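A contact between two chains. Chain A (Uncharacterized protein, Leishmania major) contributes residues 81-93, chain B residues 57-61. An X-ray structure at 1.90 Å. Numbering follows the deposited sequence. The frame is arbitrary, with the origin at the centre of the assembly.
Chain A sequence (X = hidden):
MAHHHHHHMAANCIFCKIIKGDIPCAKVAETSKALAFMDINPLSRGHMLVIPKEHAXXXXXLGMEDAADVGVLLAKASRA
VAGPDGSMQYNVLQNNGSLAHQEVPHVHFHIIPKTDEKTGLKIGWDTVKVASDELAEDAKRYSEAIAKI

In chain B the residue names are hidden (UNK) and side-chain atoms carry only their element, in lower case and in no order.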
# COMPACT_ATOMS: atom_id res chain seq x y z
N VAL A 81 4.31 -5.26 12.69
CA VAL A 81 4.56 -6.44 11.85
C VAL A 81 6.07 -6.72 11.70
O VAL A 81 6.48 -7.89 11.60
CB VAL A 81 3.86 -6.31 10.45
CG1 VAL A 81 4.38 -7.34 9.48
CG2 VAL A 81 2.37 -6.46 10.60
N ALA A 82 6.89 -5.66 11.73
CA ALA A 82 8.34 -5.83 11.60
C ALA A 82 8.92 -6.57 12.81
O ALA A 82 10.01 -7.17 12.72
CB ALA A 82 9.03 -4.47 11.39
N GLY A 83 8.20 -6.54 13.94
CA GLY A 83 8.54 -7.38 15.09
C GLY A 83 9.41 -6.67 16.11
O GLY A 83 9.81 -5.53 15.89
N PRO A 84 9.74 -7.35 17.23
CA PRO A 84 10.49 -6.69 18.28
C PRO A 84 11.86 -6.16 17.86
O PRO A 84 12.26 -5.11 18.35
CB PRO A 84 10.62 -7.78 19.34
CG PRO A 84 9.41 -8.56 19.18
CD PRO A 84 9.20 -8.63 17.69
N ASP A 85 12.55 -6.87 16.95
CA ASP A 85 13.87 -6.41 16.45
C ASP A 85 13.85 -5.84 15.03
O ASP A 85 14.89 -5.48 14.49
CB ASP A 85 14.92 -7.54 16.56
CG ASP A 85 14.68 -8.66 15.55
OD1 ASP A 85 13.63 -8.63 14.84
OD2 ASP A 85 15.56 -9.58 15.48
N GLY A 86 12.66 -5.76 14.43
CA GLY A 86 12.47 -5.15 13.13
C GLY A 86 12.96 -6.00 11.97
O GLY A 86 13.15 -5.48 10.87
N SER A 87 13.14 -7.31 12.19
CA SER A 87 13.71 -8.18 11.17
C SER A 87 12.69 -8.85 10.27
O SER A 87 13.06 -9.56 9.34
CB SER A 87 14.55 -9.29 11.81
OG SER A 87 13.72 -10.20 12.53
N MET A 88 11.40 -8.68 10.56
CA MET A 88 10.39 -9.39 9.79
C MET A 88 10.10 -8.64 8.50
O MET A 88 9.77 -7.47 8.54
CB MET A 88 9.09 -9.53 10.55
CG MET A 88 7.96 -10.10 9.69
SD MET A 88 8.22 -11.81 9.15
CE MET A 88 8.02 -12.64 10.74
N GLN A 89 10.22 -9.34 7.37
CA GLN A 89 9.94 -8.76 6.07
C GLN A 89 8.44 -8.87 5.82
O GLN A 89 7.78 -9.70 6.42
CB GLN A 89 10.75 -9.47 5.01
CG GLN A 89 12.25 -9.41 5.31
CD GLN A 89 13.12 -9.99 4.23
OE1 GLN A 89 12.83 -9.89 3.05
NE2 GLN A 89 14.22 -10.60 4.64
N TYR A 90 7.92 -8.04 4.92
CA TYR A 90 6.47 -8.00 4.69
C TYR A 90 6.08 -7.24 3.43
O TYR A 90 6.82 -6.40 2.92
CB TYR A 90 5.75 -7.39 5.91
CG TYR A 90 6.31 -6.02 6.31
CD1 TYR A 90 5.72 -4.84 5.87
CD2 TYR A 90 7.41 -5.92 7.15
CE1 TYR A 90 6.22 -3.62 6.23
CE2 TYR A 90 7.93 -4.69 7.51
CZ TYR A 90 7.32 -3.56 7.05
OH TYR A 90 7.85 -2.35 7.38
N ASN A 91 4.88 -7.53 2.93
CA ASN A 91 4.34 -6.82 1.79
C ASN A 91 3.09 -6.06 2.23
O ASN A 91 2.29 -6.55 3.06
CB ASN A 91 3.99 -7.78 0.67
CG ASN A 91 5.21 -8.47 0.07
OD1 ASN A 91 5.53 -9.59 0.46
ND2 ASN A 91 5.89 -7.82 -0.88
N VAL A 92 2.94 -4.84 1.70
CA VAL A 92 1.74 -4.05 1.85
C VAL A 92 1.02 -4.06 0.49
O VAL A 92 1.59 -3.73 -0.54
CB VAL A 92 2.04 -2.60 2.30
CG1 VAL A 92 0.74 -1.77 2.35
CG2 VAL A 92 2.72 -2.61 3.68
N LEU A 93 -0.25 -4.46 0.52
CA LEU A 93 -1.04 -4.66 -0.68
C LEU A 93 -2.42 -4.09 -0.48
O LEU A 93 -3.08 -4.37 0.51
CB LEU A 93 -1.16 -6.14 -0.98
CG LEU A 93 -1.97 -6.47 -2.24
CD1 LEU A 93 -1.17 -6.05 -3.48
CD2 LEU A 93 -2.29 -7.95 -2.25
N UNK B 57 14.46 2.70 4.47
CA UNK B 57 14.55 1.45 3.71
C UNK B 57 13.24 0.60 3.75
O UNK B 57 12.89 -0.06 2.75
o UNK B 57 15.66 -0.72 3.79
c UNK B 57 15.76 0.64 4.20
N UNK B 58 12.53 0.64 4.88
CA UNK B 58 11.26 -0.08 5.05
C UNK B 58 10.21 0.87 5.68
O UNK B 58 10.55 1.90 6.26
c UNK B 58 11.44 -1.34 5.93
s UNK B 58 12.83 -2.48 5.50
N UNK B 59 8.94 0.50 5.55
CA UNK B 59 7.85 1.38 5.95
C UNK B 59 7.89 1.68 7.43
O UNK B 59 7.53 2.79 7.85
c UNK B 59 3.97 0.98 5.33
c UNK B 59 6.49 0.78 5.55
c UNK B 59 5.45 2.97 4.86
c UNK B 59 5.29 1.71 5.70
N UNK B 60 8.36 0.71 8.22
CA UNK B 60 8.43 0.86 9.67
C UNK B 60 9.51 1.84 10.12
O UNK B 60 9.56 2.19 11.29
n UNK B 60 10.97 -1.20 10.82
c UNK B 60 11.89 -1.99 10.28
c UNK B 60 9.81 -1.27 10.06
n UNK B 60 11.36 -2.59 9.23
c UNK B 60 8.58 -0.49 10.40
c UNK B 60 10.06 -2.17 9.08
N UNK B 61 10.36 2.28 9.19
CA UNK B 61 11.39 3.25 9.51
C UNK B 61 10.94 4.67 9.17
O UNK B 61 11.64 5.63 9.48
c UNK B 61 13.39 1.67 9.33
o UNK B 61 15.78 1.41 9.28
c UNK B 61 14.71 1.37 8.63
c UNK B 61 12.68 2.90 8.77
o UNK B 61 14.66 1.09 7.41

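Position 57 of chain B carries one carbon and then one oxygen beyond CA, and it stays out of reach of chain A. This is the short hydroxyl side chain of serine, Ser57(B).

Position 58 has one carbon followed by one sulfur. Its CA-to-CB bond points toward chain A, where the CB of position 58 lies 4.0 Å from Tyr90(A) OH. The sulfur identifies cysteine. The backbone does more: Cys58(B) O accepts a hydrogen bond from the backbone N of position 61, at 3.0 Å, which closes the short turn that follows.

Position 59 shows four carbons, forked at the second, and no heteroatom. It points toward the strand of chain A, where one branch end packs against Val92(A), and its CB sits near the plane of the Tyr90(A) ring, at the edge. The fork rules out a straight chain, and branching one carbon past CB excludes isoleucine: the residue is leucine. The apolar contacts are Val92(A) CG2 to Leu59(B) CD2 at 4.1 Å and Tyr90(A) CE1 to Leu59(B) CB at 4.5 Å.

Position 60 has one carbon and then a five-membered ring of three carbons and two nitrogens. With chi1 at 61° (p), the ring lies against Ala82(A): Ala82(A) CB stands 3.5 Å from the centroid of the position 60 ring and only 14° off its normal, a CH-pi contact over one face. The ring is an imidazole, so the residue is histidine. The backbone contributes too, as His60(B) N donates a hydrogen bond to Tyr90(A) OH at 3.2 Å, although the position of that hydroxyl is less certain. The Tyr90(A) and His60(B) rings meet rim to rim, with centroids 5.9 Å apart and planes at 49°.

Position 61 has three carbons, the third carrying two oxygens; it points sideways and does not touch chain A. This is glutamate. The carboxylate of Glu61(B) instead turns back on its own segment, where OE1 accepts weak hydrogen bonds from Ser57(B) N at 3.4 Å and from Cys58(B) N at 3.3 Å.

The design is compact, burying 240 Å² in all. A short 3-10 segment presents two neighbouring side chains to chain A, leucine to the strand and histidine to Ala82(A). Tyr90(A) links the two sites, since its side chain begins sideways but its end comes nearer and brings the hydroxyl to the segment's backbone. Ala82(A) sets its CB over one face of the imidazole, while Gly86(A), whose positive phi favours glycine, borders the same ring.

Chain B, residues 57-61: SCLHE
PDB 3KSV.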